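Local coordinates for protein pyridoxamine 5-phosphate-dependent dehydrase (Escherichia coli, PDB 3B8X) that catalyses removal of the C3'-hydroxyl of GDP-4-keto-6-deoxy-D-mannose by combined transamination and deoxygenation, a step in making the O-antigen sugar L-colitose, at residues Y6-T12 with F370-I376; L159-C163 with C174-F178; Y188-I192 with S301-G305. The protein carries 1 engineered substitution. The contacts are given in a common frame with arbitrary orientation. Numbering follows the deposited sequence.

Interaction 1: residues Y6-T12 with F370-I376; sequences YPLASST and FVGNHQI. With NA (sodium ion), chain K.
Two segments 358 residues apart can be tied together by a few polar atoms, and here Tyr-6 to Thr-12, an irregular, mostly extended run, lies along Phe-370 to Ile-376, which leaves strand 368-372 as a loop. Both run the same way, Leu-8 beside Gly-372 (CA to CA 4.3 Å), Ala-9 beside His-374 and Thr-12 beside Gln-375; Leu-8 takes helical angles (-55/-40) between extended neighbours. A CB on Gly-372 would collide with Leu-8 O.

Direct hydrogen bonds centre on His-374 (chi1 m), whose ring edge reaches two partners: NE2 donates to Pro-7 O (2.7 Å), and ND1 pairs with Ser-10 OG at 2.8 Å. Tyr-6, with chi1 t, extends its OH to Gly-372 O (2.7 Å).

Water adds two bridges: one molecule joins Tyr-6 O (3.2 Å) to Gly-372 N (2.8 Å), another Ser-10 N (2.8 Å) to Gln-375 OE1 (2.7 Å).

A sodium ion is held by Leu-8 O (2.5 Å) and Asn-373 O (2.6 Å), four waters completing its shell; the side chain of Asn-373 turns away to Trp-303 O and Asn-278.

Apolar packing is modest: Leu-8 CD2 meets Phe-370 CE1 at 4.3 Å, and Tyr-6 CZ meets Val-371 CG2 at 4.3 Å. With Leu-8 and Ala-9 also touching the nucleotide-sugar adduct, the N-terminal segment lies between ligand and the small C-terminal antiparallel sheet of a type I PLP-dependent aminotransferase fold.

Interaction 2: residues L159-C163 with C174-F178; sequences LEDNC and CAGTF. With NA (sodium ion), chain N; G4M ([(2R,3S,4R,5R)-5-(2-amino-6-oxo-1,6-dihydro-9H-purin-9-yl)-3,4-dihydroxytetrahydrofuran-2-yl]methyl (2R,3S,4S,5S,6R)-3,4-dihydroxy-5-[({3-hydroxy-2-methyl-5-[(phosphonooxy)methyl]pyridin-4-yl}methyl)amino]-6-methyltetrahydro-2H-pyran-2-yl dihydrogen diphosphate), chain O.
This is a buried contact in which a tight turn packs against strand 157-161 of the large mixed sheet of the type I PLP-dependent (aspartate aminotransferase) fold. Leu-159 to Asp-161 belong to that strand, while Cys-174 to Thr-177 form a type II beta turn ahead of strand 181-185. It illustrates how consecutive strand residues serve opposite purposes: Glu-160 points toward the turn, Asp-161 away from it to make the family's characteristic cofactor contact.

The turn closes through Thr-177 N to Cys-174 O (3.0 Å), reinforced by Thr-177 OG1 on the same oxygen (2.7 Å). Gly-176 occupies its third position at 94/-22, where a side chain would jam against the preceding carbonyl. Gly-176 CA lies 5.3 Å from Asn-162 CA. The extended Glu-160 (chi1 m, chi2 t) spreads its carboxylate along the amides of the turn: OE1 accepts from Gly-176 N (2.7 Å) and OE2 from Phe-178 N (2.7 Å), with Asn-136 and Gly-179 N as further donors. Asn-162 OD1 also accepts from Asn-136 ND2, while a water accepts weakly from Asn-162 ND2 (3.3 Å) and donates to Ala-175 O (2.7 Å). Beyond the turn, Thr-177 O binds a sodium ion at 2.5 Å, together with Asp-203 and four waters.

On the ligand side, Asp-161 OD1 makes an Asx turn with Cys-163 N (3.0 Å), and Asp-161 OD2 stands 2.7 Å from the pyridine nitrogen N1L of the PLP adduct.

Interaction 3: residues Y188-I192 with S301-G305; sequences YSNHI and SSWFG. Engineered in segment 188-192: Asn-190 (natural residue His). With G4M ([(2R,3S,4R,5R)-5-(2-amino-6-oxo-1,6-dihydro-9H-purin-9-yl)-3,4-dihydroxytetrahydrofuran-2-yl]methyl (2R,3S,4S,5S,6R)-3,4-dihydroxy-5-[({3-hydroxy-2-methyl-5-[(phosphonooxy)methyl]pyridin-4-yl}methyl)amino]-6-methyltetrahydro-2H-pyran-2-yl dihydrogen diphosphate), chain O.
His-191 lays its imidazole beside the side chain of Phe-304, with CE1 of the histidine 3.9 Å from CB of the phenylalanine. The two rings meet obliquely, centroids 6.0 Å apart and planes at 59°; His-191 CA and Phe-304 CA, 7.0 Å apart, are the nearest CA atoms across the two loops. With chi1 m and chi2 near 90°, the histidine points its ring edge at the backbone two residues before Phe-304, so that NE2 donates to Ser-302 O (3.1 Å, nearly straight); Ser-302 OG is hydrogen-bonded to Met-166 O. Loop 301-305 contains an ST turn in which Ser-301 OG accepts from Trp-303 N (3.0 Å), Trp-303 taking positive phi (44/75).

Phe-304, chi1 t, brings its ring against loop 188-192, where CE1 lies 3.2 Å from OD1 of the engineered Asn-190 and 3.7 Å from Ser-189 O. In the type I PLP-dependent fold, position 190 corresponds to that of the lysine which usually forms the Schiff base; the natural residue here is His. The substituted asparagine folds OD1 onto His-191 N (2.9 Å) and gives ND2 to Cys-163 O.

The loop also lines the pocket of the covalent cofactor-sugar adduct. Ser-189 OG donates to diphosphate oxygen O3P (3.0 Å), guanine atom C4 lies over one face of the Tyr-188 ring (3.1 Å from CE2), and the sugar methyl C6G is 4.1 Å from Phe-304 CZ. One water donates both to Ser-189 O (2.8 Å) and to Phe-304 O (2.9 Å).

How the interactions relate
All three contacts are largely buried, but interaction 1 lies farthest from the chain's centre and reaches an exposed residue, Ile-376, whereas interaction 2 sits deepest. Interactions 2 and 3 lie in series inside the loop closed by interaction 1. Their chemistry differs: in interaction 1 sodium links two backbone carbonyls while side chains and waters add hydrogen bonds, in interaction 2 a carboxylate satisfies a turn, and interaction 3 combines an oblique His-Phe pair with one side-chain-to-backbone bond and a bridging water. Interaction 3 touches both others, probably by hydrogen bonds from Asn-373 and Asn-190, and shares a sodium-bound water with interaction 1. Each has residues in the adduct pocket.

Interaction 1: residues Y6-T12 with F370-I376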
# COMPACT_ATOMS: atom_id res chain seq x y z
N TYR B 6 -10.91 -30.02 -4.99
CA TYR B 6 -9.62 -29.68 -5.59
C TYR B 6 -9.63 -28.17 -5.81
O TYR B 6 -9.86 -27.64 -6.89
CB TYR B 6 -9.52 -30.40 -6.91
CG TYR B 6 -8.21 -30.20 -7.64
CD1 TYR B 6 -7.22 -29.37 -7.13
CD2 TYR B 6 -8.03 -30.75 -8.90
CE1 TYR B 6 -6.01 -29.19 -7.87
CE2 TYR B 6 -6.87 -30.60 -9.61
CZ TYR B 6 -5.85 -29.81 -9.11
OH TYR B 6 -4.73 -29.65 -9.89
N PRO B 7 -9.41 -27.47 -4.72
CA PRO B 7 -9.42 -26.04 -4.74
C PRO B 7 -8.08 -25.51 -5.24
O PRO B 7 -7.07 -26.20 -5.20
CB PRO B 7 -9.62 -25.70 -3.25
CG PRO B 7 -8.83 -26.81 -2.55
CD PRO B 7 -9.16 -28.03 -3.37
N LEU B 8 -8.08 -24.25 -5.64
CA LEU B 8 -6.84 -23.60 -6.03
C LEU B 8 -5.67 -23.59 -5.04
O LEU B 8 -4.53 -23.65 -5.44
CB LEU B 8 -7.15 -22.17 -6.50
CG LEU B 8 -6.50 -21.73 -7.81
CD1 LEU B 8 -7.31 -22.25 -8.99
CD2 LEU B 8 -6.39 -20.19 -7.77
N ALA B 9 -5.90 -23.38 -3.75
CA ALA B 9 -4.78 -23.31 -2.81
C ALA B 9 -5.22 -23.96 -1.50
O ALA B 9 -6.41 -24.18 -1.30
CB ALA B 9 -4.40 -21.83 -2.56
N SER B 10 -4.26 -24.28 -0.65
CA SER B 10 -4.53 -24.84 0.67
C SER B 10 -3.56 -24.18 1.65
O SER B 10 -2.72 -23.35 1.27
CB SER B 10 -4.46 -26.38 0.66
OG SER B 10 -3.25 -26.87 0.09
N SER B 11 -3.72 -24.45 2.94
CA SER B 11 -2.83 -23.83 3.93
C SER B 11 -1.41 -24.38 3.80
O SER B 11 -1.23 -25.60 3.63
CB SER B 11 -3.34 -24.10 5.36
OG SER B 11 -2.51 -23.49 6.33
N THR B 12 -0.41 -23.50 3.94
CA THR B 12 1.00 -23.90 3.90
C THR B 12 1.59 -23.78 5.31
O THR B 12 2.79 -23.93 5.51
CB THR B 12 1.80 -22.94 3.03
OG1 THR B 12 1.61 -21.61 3.54
CG2 THR B 12 1.27 -23.01 1.64
N PHE B 370 -6.65 -22.00 -15.78
CA PHE B 370 -5.73 -22.81 -15.03
C PHE B 370 -6.35 -23.40 -13.79
O PHE B 370 -7.35 -22.90 -13.31
CB PHE B 370 -4.36 -22.16 -14.81
CG PHE B 370 -4.31 -21.18 -13.67
CD1 PHE B 370 -4.04 -21.61 -12.38
CD2 PHE B 370 -4.46 -19.81 -13.92
CE1 PHE B 370 -3.94 -20.71 -11.32
CE2 PHE B 370 -4.37 -18.88 -12.88
CZ PHE B 370 -4.14 -19.33 -11.57
N VAL B 371 -5.78 -24.51 -13.33
CA VAL B 371 -6.23 -25.18 -12.12
C VAL B 371 -5.11 -25.16 -11.13
O VAL B 371 -4.00 -24.74 -11.44
CB VAL B 371 -6.82 -26.59 -12.33
CG1 VAL B 371 -8.07 -26.49 -13.29
CG2 VAL B 371 -5.76 -27.59 -12.82
N GLY B 372 -5.37 -25.55 -9.90
CA GLY B 372 -4.29 -25.36 -8.97
C GLY B 372 -3.12 -26.33 -8.84
O GLY B 372 -3.19 -27.52 -9.16
N ASN B 373 -2.03 -25.79 -8.33
CA ASN B 373 -0.95 -26.71 -7.91
C ASN B 373 -0.72 -26.38 -6.42
O ASN B 373 -0.92 -25.25 -5.98
CB ASN B 373 0.32 -26.58 -8.76
CG ASN B 373 1.32 -27.72 -8.48
OD1 ASN B 373 1.00 -28.70 -7.80
ND2 ASN B 373 2.55 -27.58 -9.00
N HIS B 374 -0.33 -27.35 -5.61
CA HIS B 374 -0.12 -27.10 -4.19
C HIS B 374 1.21 -27.72 -3.74
O HIS B 374 1.79 -28.55 -4.44
CB HIS B 374 -1.24 -27.78 -3.31
CG HIS B 374 -2.64 -27.39 -3.67
ND1 HIS B 374 -3.60 -27.14 -2.72
CD2 HIS B 374 -3.25 -27.26 -4.87
CE1 HIS B 374 -4.75 -26.86 -3.32
NE2 HIS B 374 -4.57 -26.97 -4.62
N GLN B 375 1.61 -27.39 -2.52
CA GLN B 375 2.84 -27.91 -1.91
C GLN B 375 2.60 -29.26 -1.25
O GLN B 375 3.41 -29.72 -0.48
CB GLN B 375 3.35 -26.93 -0.86
CG GLN B 375 2.52 -26.84 0.44
CD GLN B 375 1.04 -26.40 0.29
OE1 GLN B 375 0.65 -25.67 -0.63
NE2 GLN B 375 0.21 -26.86 1.22
N ILE B 376 1.45 -29.84 -1.52
CA ILE B 376 1.00 -31.15 -1.03
C ILE B 376 0.75 -32.02 -2.29
O ILE B 376 0.27 -31.49 -3.29
CB ILE B 376 -0.38 -30.98 -0.30
CG1 ILE B 376 -0.27 -30.04 0.89
CG2 ILE B 376 -0.92 -32.31 0.21
CD1 ILE B 376 -1.42 -29.06 0.95
NA NA K . -2.19 -22.97 -5.63
O HOH W 1 -7.88 -25.94 -8.67
O HOH W 2 -1.55 -24.39 -1.49
O HOH W 3 -2.44 -22.66 -8.01
O HOH W 4 -0.13 -21.58 -6.12
O HOH W 5 -3.06 -20.32 -6.30
O HOH W 6 -1.34 -22.83 -3.48

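Interaction 2: residues L159-C163 with C174-F178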
# COMPACT_ATOMS: atom_id res chain seq x y z
N LEU B 159 13.87 -5.70 -15.42
CA LEU B 159 13.17 -5.86 -14.14
C LEU B 159 12.45 -7.18 -14.21
O LEU B 159 12.12 -7.57 -15.30
CB LEU B 159 12.10 -4.81 -14.02
CG LEU B 159 12.80 -3.44 -13.96
CD1 LEU B 159 11.78 -2.33 -14.06
CD2 LEU B 159 13.69 -3.36 -12.73
N GLU B 160 12.15 -7.84 -13.10
CA GLU B 160 11.36 -9.06 -13.18
C GLU B 160 10.22 -8.90 -12.21
O GLU B 160 10.43 -8.41 -11.10
CB GLU B 160 12.12 -10.26 -12.63
CG GLU B 160 13.09 -10.93 -13.58
CD GLU B 160 13.90 -12.00 -12.88
OE1 GLU B 160 13.45 -13.17 -12.80
OE2 GLU B 160 14.99 -11.68 -12.34
N ASP B 161 9.03 -9.28 -12.61
CA ASP B 161 7.92 -9.32 -11.68
C ASP B 161 7.93 -10.84 -11.43
O ASP B 161 7.62 -11.61 -12.33
CB ASP B 161 6.60 -8.86 -12.33
CG ASP B 161 5.36 -9.20 -11.46
OD1 ASP B 161 5.54 -10.09 -10.60
OD2 ASP B 161 4.25 -8.59 -11.62
N ASN B 162 8.42 -11.26 -10.26
CA ASN B 162 8.47 -12.66 -9.91
C ASN B 162 7.43 -13.11 -8.88
O ASN B 162 7.61 -14.12 -8.20
CB ASN B 162 9.84 -13.08 -9.38
CG ASN B 162 10.14 -14.59 -9.65
OD1 ASN B 162 9.87 -15.12 -10.73
ND2 ASN B 162 10.72 -15.26 -8.66
N CYS B 163 6.28 -12.47 -8.89
CA CYS B 163 5.25 -12.80 -7.95
C CYS B 163 4.58 -14.15 -8.17
O CYS B 163 3.90 -14.63 -7.25
CB CYS B 163 4.23 -11.64 -7.91
SG CYS B 163 4.90 -10.10 -7.18
N CYS B 174 18.37 -18.16 -9.37
CA CYS B 174 16.96 -18.06 -8.97
C CYS B 174 16.16 -17.01 -9.68
O CYS B 174 16.55 -15.86 -9.66
CB CYS B 174 16.87 -17.68 -7.50
SG CYS B 174 17.42 -19.01 -6.45
N ALA B 175 14.96 -17.35 -10.13
CA ALA B 175 14.09 -16.32 -10.75
C ALA B 175 13.99 -15.16 -9.77
O ALA B 175 14.07 -15.40 -8.56
CB ALA B 175 12.71 -16.88 -11.05
N GLY B 176 13.82 -13.94 -10.28
CA GLY B 176 13.77 -12.75 -9.45
C GLY B 176 15.16 -12.09 -9.34
O GLY B 176 15.28 -10.91 -8.98
N THR B 177 16.21 -12.85 -9.58
CA THR B 177 17.54 -12.28 -9.43
C THR B 177 18.29 -11.90 -10.71
O THR B 177 19.43 -11.43 -10.67
CB THR B 177 18.44 -13.18 -8.58
OG1 THR B 177 18.77 -14.35 -9.35
CG2 THR B 177 17.70 -13.59 -7.28
N PHE B 178 17.65 -12.09 -11.84
CA PHE B 178 18.30 -11.72 -13.10
C PHE B 178 18.26 -10.20 -13.34
O PHE B 178 19.22 -9.61 -13.82
CB PHE B 178 17.61 -12.46 -14.22
CG PHE B 178 17.78 -13.96 -14.14
CD1 PHE B 178 16.94 -14.76 -13.34
CD2 PHE B 178 18.79 -14.59 -14.85
CE1 PHE B 178 17.09 -16.12 -13.29
CE2 PHE B 178 18.95 -15.96 -14.77
CZ PHE B 178 18.07 -16.73 -14.04
NA NA N . 21.11 -10.28 -9.24
OP3 G4M O . -1.38 -10.40 -4.76
PL G4M O . -0.07 -9.52 -4.60
OP1 G4M O . -0.40 -7.94 -4.42
OP2 G4M O . 0.75 -10.04 -3.32
OP4 G4M O . 0.91 -9.79 -5.87
C5B G4M O . 0.39 -9.10 -6.97
C5L G4M O . 0.90 -9.76 -8.19
C6L G4M O . 1.91 -9.14 -8.92
N1L G4M O . 2.33 -9.68 -10.04
C2L G4M O . 1.85 -10.81 -10.52
C2A G4M O . 2.35 -11.34 -11.85
C3L G4M O . 0.87 -11.53 -9.85
O3L G4M O . 0.38 -12.65 -10.43
C4L G4M O . 0.40 -11.00 -8.61
C4A G4M O . -0.60 -11.64 -7.86
N4A G4M O . -1.18 -12.70 -8.34
C4G G4M O . -2.11 -13.40 -7.53
C5G G4M O . -3.20 -14.04 -8.36
C6G G4M O . -2.60 -14.84 -9.51
O5G G4M O . -3.77 -14.96 -7.43
C3G G4M O . -2.80 -12.47 -6.52
O3G G4M O . -2.23 -12.72 -5.24
C2G G4M O . -4.32 -12.81 -6.45
O2G G4M O . -4.94 -12.26 -5.29
C1G G4M O . -4.53 -14.31 -6.43
O1G G4M O . -5.87 -14.52 -6.84
P2 G4M O . -6.73 -15.67 -6.15
O3P G4M O . -5.87 -17.04 -6.11
O4P G4M O . -7.99 -15.98 -7.12
OPP G4M O . -7.06 -15.04 -4.70
P G4M O . -8.17 -15.88 -3.89
O1P G4M O . -9.59 -16.20 -4.59
O2P G4M O . -8.39 -14.90 -2.66
O5' G4M O . -7.48 -17.12 -3.19
C5' G4M O . -7.53 -18.27 -4.00
C4' G4M O . -8.08 -19.40 -3.15
O4' G4M O . -7.49 -19.34 -1.82
C3' G4M O . -9.61 -19.22 -2.95
O3' G4M O . -10.16 -20.52 -2.85
C2' G4M O . -9.70 -18.44 -1.62
O2' G4M O . -10.93 -18.78 -0.98
C1' G4M O . -8.54 -19.08 -0.86
N9 G4M O . -8.05 -18.20 0.21
C8 G4M O . -7.44 -17.00 0.04
N7 G4M O . -7.11 -16.54 1.23
C4 G4M O . -8.07 -18.51 1.55
C5 G4M O . -7.46 -17.42 2.22
C6 G4M O . -7.33 -17.48 3.65
O6 G4M O . -6.80 -16.59 4.31
N3 G4M O . -8.54 -19.55 2.25
C2 G4M O . -8.43 -19.57 3.56
N1 G4M O . -7.83 -18.56 4.28
N2 G4M O . -8.93 -20.63 4.25
O HOH W 7 12.79 -17.44 -7.38
O HOH W 8 20.68 -8.18 -10.55
O HOH W 9 22.74 -10.38 -11.15
O HOH W 10 19.22 -9.56 -7.42
O HOH W 11 21.91 -12.33 -7.80

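Interaction 3: residues Y188-I192 with S301-G305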
# COMPACT_ATOMS: atom_id res chain seq x y z
N TYR B 188 -1.70 -15.60 0.26
CA TYR B 188 -2.18 -16.95 0.62
C TYR B 188 -2.08 -18.00 -0.47
O TYR B 188 -1.68 -19.12 -0.21
CB TYR B 188 -3.66 -16.86 0.98
CG TYR B 188 -4.24 -18.18 1.39
CD1 TYR B 188 -4.10 -18.64 2.70
CD2 TYR B 188 -4.95 -18.97 0.49
CE1 TYR B 188 -4.66 -19.84 3.09
CE2 TYR B 188 -5.50 -20.20 0.88
CZ TYR B 188 -5.37 -20.61 2.19
OH TYR B 188 -5.80 -21.84 2.60
N SER B 189 -2.52 -17.67 -1.67
CA SER B 189 -2.55 -18.68 -2.73
C SER B 189 -1.23 -18.86 -3.48
O SER B 189 -1.19 -19.49 -4.54
CB SER B 189 -3.68 -18.37 -3.72
OG SER B 189 -3.55 -17.07 -4.27
N ASN B 190 -0.14 -18.33 -2.90
CA ASN B 190 1.16 -18.32 -3.54
C ASN B 190 2.11 -19.40 -3.03
O ASN B 190 1.71 -20.27 -2.31
CB ASN B 190 1.79 -16.95 -3.37
CG ASN B 190 2.41 -16.48 -4.61
OD1 ASN B 190 2.88 -17.28 -5.41
ND2 ASN B 190 2.37 -15.18 -4.83
N HIS B 191 3.37 -19.35 -3.46
CA HIS B 191 4.36 -20.34 -3.04
C HIS B 191 4.53 -20.39 -1.53
O HIS B 191 4.67 -21.45 -0.97
CB HIS B 191 5.70 -20.12 -3.75
CG HIS B 191 5.65 -20.55 -5.17
ND1 HIS B 191 5.28 -19.70 -6.19
CD2 HIS B 191 5.74 -21.79 -5.72
CE1 HIS B 191 5.23 -20.38 -7.33
NE2 HIS B 191 5.47 -21.66 -7.06
N ILE B 192 4.57 -19.24 -0.90
CA ILE B 192 4.63 -19.12 0.57
C ILE B 192 3.56 -18.10 0.92
O ILE B 192 3.13 -17.33 0.05
CB ILE B 192 6.02 -18.67 1.13
CG1 ILE B 192 6.39 -17.24 0.73
CG2 ILE B 192 7.06 -19.69 0.75
CD1 ILE B 192 7.64 -16.68 1.49
N SER B 301 10.79 -24.71 -13.61
CA SER B 301 9.61 -23.97 -13.18
C SER B 301 9.20 -24.31 -11.75
O SER B 301 9.45 -25.41 -11.26
CB SER B 301 8.48 -24.30 -14.17
OG SER B 301 7.23 -23.76 -13.79
N SER B 302 8.57 -23.36 -11.05
CA SER B 302 8.09 -23.65 -9.70
C SER B 302 6.60 -23.97 -9.79
O SER B 302 5.94 -24.16 -8.77
CB SER B 302 8.38 -22.53 -8.67
OG SER B 302 7.93 -21.25 -9.12
N TRP B 303 6.07 -24.04 -11.01
CA TRP B 303 4.69 -24.51 -11.23
C TRP B 303 3.66 -23.94 -10.27
O TRP B 303 3.12 -24.66 -9.42
CB TRP B 303 4.66 -26.05 -11.16
CG TRP B 303 5.45 -26.68 -12.29
CD1 TRP B 303 6.74 -27.16 -12.24
CD2 TRP B 303 5.03 -26.80 -13.66
NE1 TRP B 303 7.15 -27.57 -13.50
CE2 TRP B 303 6.12 -27.35 -14.39
CE3 TRP B 303 3.83 -26.51 -14.34
CZ2 TRP B 303 6.04 -27.64 -15.76
CZ3 TRP B 303 3.74 -26.81 -15.72
CH2 TRP B 303 4.84 -27.38 -16.40
N PHE B 304 3.30 -22.68 -10.47
CA PHE B 304 2.38 -22.01 -9.57
C PHE B 304 1.00 -22.67 -9.67
O PHE B 304 0.27 -22.83 -8.68
CB PHE B 304 2.34 -20.54 -9.98
CG PHE B 304 1.29 -19.74 -9.29
CD1 PHE B 304 1.58 -19.06 -8.10
CD2 PHE B 304 0.03 -19.62 -9.87
CE1 PHE B 304 0.61 -18.29 -7.48
CE2 PHE B 304 -0.97 -18.89 -9.27
CZ PHE B 304 -0.69 -18.20 -8.05
N GLY B 305 0.65 -23.02 -10.90
CA GLY B 305 -0.62 -23.66 -11.21
C GLY B 305 -0.47 -24.42 -12.51
O GLY B 305 0.57 -24.37 -13.14
OP3 G4M O . -1.38 -10.40 -4.76
PL G4M O . -0.07 -9.52 -4.60
OP1 G4M O . -0.40 -7.94 -4.42
OP2 G4M O . 0.75 -10.04 -3.32
OP4 G4M O . 0.91 -9.79 -5.87
C5B G4M O . 0.39 -9.10 -6.97
C5L G4M O . 0.90 -9.76 -8.19
C6L G4M O . 1.91 -9.14 -8.92
N1L G4M O . 2.33 -9.68 -10.04
C2L G4M O . 1.85 -10.81 -10.52
C2A G4M O . 2.35 -11.34 -11.85
C3L G4M O . 0.87 -11.53 -9.85
O3L G4M O . 0.38 -12.65 -10.43
C4L G4M O . 0.40 -11.00 -8.61
C4A G4M O . -0.60 -11.64 -7.86
N4A G4M O . -1.18 -12.70 -8.34
C4G G4M O . -2.11 -13.40 -7.53
C5G G4M O . -3.20 -14.04 -8.36
C6G G4M O . -2.60 -14.84 -9.51
O5G G4M O . -3.77 -14.96 -7.43
C3G G4M O . -2.80 -12.47 -6.52
O3G G4M O . -2.23 -12.72 -5.24
C2G G4M O . -4.32 -12.81 -6.45
O2G G4M O . -4.94 -12.26 -5.29
C1G G4M O . -4.53 -14.31 -6.43
O1G G4M O . -5.87 -14.52 -6.84
P2 G4M O . -6.73 -15.67 -6.15
O3P G4M O . -5.87 -17.04 -6.11
O4P G4M O . -7.99 -15.98 -7.12
OPP G4M O . -7.06 -15.04 -4.70
P G4M O . -8.17 -15.88 -3.89
O1P G4M O . -9.59 -16.20 -4.59
O2P G4M O . -8.39 -14.90 -2.66
O5' G4M O . -7.48 -17.12 -3.19
C5' G4M O . -7.53 -18.27 -4.00
C4' G4M O . -8.08 -19.40 -3.15
O4' G4M O . -7.49 -19.34 -1.82
C3' G4M O . -9.61 -19.22 -2.95
O3' G4M O . -10.16 -20.52 -2.85
C2' G4M O . -9.70 -18.44 -1.62
O2' G4M O . -10.93 -18.78 -0.98
C1' G4M O . -8.54 -19.08 -0.86
N9 G4M O . -8.05 -18.20 0.21
C8 G4M O . -7.44 -17.00 0.04
N7 G4M O . -7.11 -16.54 1.23
C4 G4M O . -8.07 -18.51 1.55
C5 G4M O . -7.46 -17.42 2.22
C6 G4M O . -7.33 -17.48 3.65
O6 G4M O . -6.80 -16.59 4.31
N3 G4M O . -8.54 -19.55 2.25
C2 G4M O . -8.43 -19.57 3.56
N1 G4M O . -7.83 -18.56 4.28
N2 G4M O . -8.93 -20.63 4.25
O HOH W 4 -0.13 -21.58 -6.12